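Local coordinates for protein alpha-11 giardin (Giardia intestinalis, PDB 2II2) that binds calcium as an unusual annexin and probably takes part in parasite attachment and cytoskeletal remodelling, at residues A[93-98]-A[253-258]. Numbering follows the deposited sequence.
Sequences DFRAIH and YEQAAR
R258 lays its guanidinium against A96. The A96 CA sits 3.5 Å above the centre of one guanidinium face, and A96 CB lies 3.7 Å from R258 CZ. This is the tight part of the contact. R258 reaches it by an extended start and a bend at chi3 (63°), which sets NE back from a straight chain. R258 NH2 also comes to 3.8 Å from R95 CB. R258 NE forms a salt bridge with D99, one residue beyond 93-98, so the buried charge has a direct partner on the same helix that its face packs against.

R95 and Q255 meet beside this packing. Their chains cross at a slant, and Q255 NE2 touches the aliphatic R95 CD at 3.4 Å. The guanidinium and amide planes are 11° apart.

The polar ends are looser and bridged by water. Water 3 accepts from R95 NE and donates to Q255 OE1. D93 caps helix 94-102, its OD1 accepting a weak bond from A96 N. D93 OD2 stays 4.2 Å from R258 NH1, well out of the guanidinium plane, so no N-H points at the oxygen. Water 1 donates to D93 OD2 and accepts from R258 NH1, 2.8 Å from each. Water 2 donates to both D93 OD2 and E254 OE2, which probably eases the repulsion between the carboxylates.

The helical segments run nearly parallel, 11° apart, with axes 11.2 Å from each other. Side chains and water bridge the spacing; no direct hydrogen bond or salt bridge joins the segments. Helix 76-89 touches A96 and R258 through A87 and V83. Helix 216-230 meets D93, R95 and R258, and helix 137-147 packs on F94, I97 and H98, placing the contact within the all-helical annexin fold, near the centre of the chain.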
loop_
_atom_site.group_PDB
_atom_site.type_symbol
_atom_site.label_atom_id
_atom_site.label_comp_id
_atom_site.label_asym_id
_atom_site.label_seq_id
_atom_site.Cartn_x
_atom_site.Cartn_y
_atom_site.Cartn_z
ATOM N N ASP A 93 12.148 4.467 2.925
ATOM C CA ASP A 93 11.511 3.167 2.702
ATOM C C ASP A 93 10.658 3.325 1.449
ATOM O O ASP A 93 9.488 3.793 1.487
ATOM C CB ASP A 93 10.627 2.799 3.892
ATOM C CG ASP A 93 9.897 1.479 3.710
ATOM O OD1 ASP A 93 9.961 0.926 2.598
ATOM O OD2 ASP A 93 9.252 1.004 4.662
ATOM N N PHE A 94 11.257 3.013 0.299
ATOM C CA PHE A 94 10.532 3.151 -0.943
ATOM C C PHE A 94 9.304 2.254 -1.001
ATOM O O PHE A 94 8.328 2.600 -1.681
ATOM C CB PHE A 94 11.431 2.876 -2.151
ATOM C CG PHE A 94 12.362 4.002 -2.466
ATOM C CD1 PHE A 94 13.726 3.809 -2.392
ATOM C CD2 PHE A 94 11.883 5.254 -2.834
ATOM C CE1 PHE A 94 14.623 4.848 -2.705
ATOM C CE2 PHE A 94 12.773 6.304 -3.139
ATOM C CZ PHE A 94 14.137 6.092 -3.076
ATOM N N ARG A 95 9.341 1.094 -0.349
ATOM C CA ARG A 95 8.163 0.225 -0.426
ATOM C C ARG A 95 6.928 0.982 0.099
ATOM O O ARG A 95 5.860 0.937 -0.502
ATOM C CB ARG A 95 8.356 -1.063 0.362
ATOM C CG ARG A 95 9.397 -1.987 -0.208
ATOM C CD ARG A 95 9.379 -3.309 0.538
ATOM N NE ARG A 95 10.235 -4.300 -0.095
ATOM C CZ ARG A 95 11.560 -4.355 0.036
ATOM N NH1 ARG A 95 12.205 -3.492 0.814
ATOM N NH2 ARG A 95 12.258 -5.296 -0.600
ATOM N N ALA A 96 7.113 1.670 1.228
ATOM C CA ALA A 96 6.014 2.381 1.876
ATOM C C ALA A 96 5.596 3.616 1.064
ATOM O O ALA A 96 4.401 3.904 0.901
ATOM C CB ALA A 96 6.381 2.785 3.291
ATOM N N ILE A 97 6.576 4.376 0.553
ATOM C CA ILE A 97 6.229 5.543 -0.271
ATOM C C ILE A 97 5.466 5.103 -1.521
ATOM O O ILE A 97 4.450 5.700 -1.887
ATOM C CB ILE A 97 7.496 6.361 -0.665
ATOM C CG1 ILE A 97 8.264 6.820 0.589
ATOM C CG2 ILE A 97 7.078 7.547 -1.512
ATOM C CD1 ILE A 97 9.700 7.267 0.304
ATOM N N HIS A 98 5.950 4.052 -2.164
ATOM C CA HIS A 98 5.311 3.535 -3.353
ATOM C C HIS A 98 3.878 3.114 -3.092
ATOM O O HIS A 98 2.968 3.411 -3.872
ATOM C CB HIS A 98 6.094 2.344 -3.907
ATOM C CG HIS A 98 7.375 2.724 -4.559
ATOM N ND1 HIS A 98 8.339 1.790 -4.854
ATOM C CD2 HIS A 98 7.866 3.923 -4.952
ATOM C CE1 HIS A 98 9.373 2.402 -5.405
ATOM N NE2 HIS A 98 9.099 3.694 -5.501
ATOM N N TYR A 253 5.464 -8.827 7.901
ATOM C CA TYR A 253 4.331 -8.419 8.701
ATOM C C TYR A 253 4.138 -6.906 8.659
ATOM O O TYR A 253 2.993 -6.425 8.601
ATOM C CB TYR A 253 4.493 -8.862 10.161
ATOM C CG TYR A 253 4.203 -10.317 10.434
ATOM C CD1 TYR A 253 5.075 -11.319 9.968
ATOM C CD2 TYR A 253 3.098 -10.697 11.215
ATOM C CE1 TYR A 253 4.835 -12.662 10.236
ATOM C CE2 TYR A 253 2.860 -12.071 11.499
ATOM C CZ TYR A 253 3.750 -13.021 11.016
ATOM O OH TYR A 253 3.515 -14.347 11.273
ATOM N N GLU A 254 5.250 -6.170 8.655
ATOM C CA GLU A 254 5.179 -4.720 8.508
ATOM C C GLU A 254 4.460 -4.318 7.225
ATOM O O GLU A 254 3.566 -3.458 7.228
ATOM C CB GLU A 254 6.599 -4.170 8.508
ATOM C CG GLU A 254 6.775 -2.736 8.242
ATOM C CD GLU A 254 8.237 -2.370 8.033
ATOM O OE1 GLU A 254 9.058 -3.234 7.613
ATOM O OE2 GLU A 254 8.559 -1.188 8.270
ATOM N N GLN A 255 4.879 -4.908 6.119
ATOM C CA GLN A 255 4.279 -4.610 4.812
ATOM C C GLN A 255 2.815 -5.037 4.774
ATOM O O GLN A 255 1.922 -4.262 4.340
ATOM C CB GLN A 255 5.059 -5.312 3.708
ATOM C CG GLN A 255 6.460 -4.786 3.542
ATOM C CD GLN A 255 7.296 -5.694 2.683
ATOM O OE1 GLN A 255 6.780 -6.358 1.771
ATOM N NE2 GLN A 255 8.600 -5.649 2.888
ATOM N N ALA A 256 2.517 -6.244 5.256
ATOM C CA ALA A 256 1.150 -6.721 5.222
ATOM C C ALA A 256 0.233 -5.834 6.077
ATOM O O ALA A 256 -0.915 -5.594 5.720
ATOM C CB ALA A 256 1.088 -8.160 5.655
ATOM N N ALA A 257 0.741 -5.383 7.232
ATOM C CA ALA A 257 -0.027 -4.504 8.105
ATOM C C ALA A 257 -0.360 -3.194 7.391
ATOM O O ALA A 257 -1.499 -2.715 7.450
ATOM C CB ALA A 257 0.729 -4.247 9.398
ATOM N N ARG A 258 0.626 -2.605 6.716
ATOM C CA ARG A 258 0.387 -1.345 6.021
ATOM C C ARG A 258 -0.591 -1.475 4.860
ATOM O O ARG A 258 -1.514 -0.669 4.722
ATOM C CB ARG A 258 1.712 -0.783 5.546
ATOM C CG ARG A 258 1.577 0.476 4.734
ATOM C CD ARG A 258 2.911 1.023 4.239
ATOM N NE ARG A 258 3.612 0.118 3.336
ATOM C CZ ARG A 258 4.753 -0.502 3.608
ATOM N NH1 ARG A 258 5.341 -0.420 4.807
ATOM N NH2 ARG A 258 5.300 -1.233 2.663
HETATM O O HOH W 1 7.902 -1.429 4.092
HETATM O O HOH W 2 10.648 -0.308 6.707
HETATM O O HOH W 3 8.221 -6.505 -0.616
#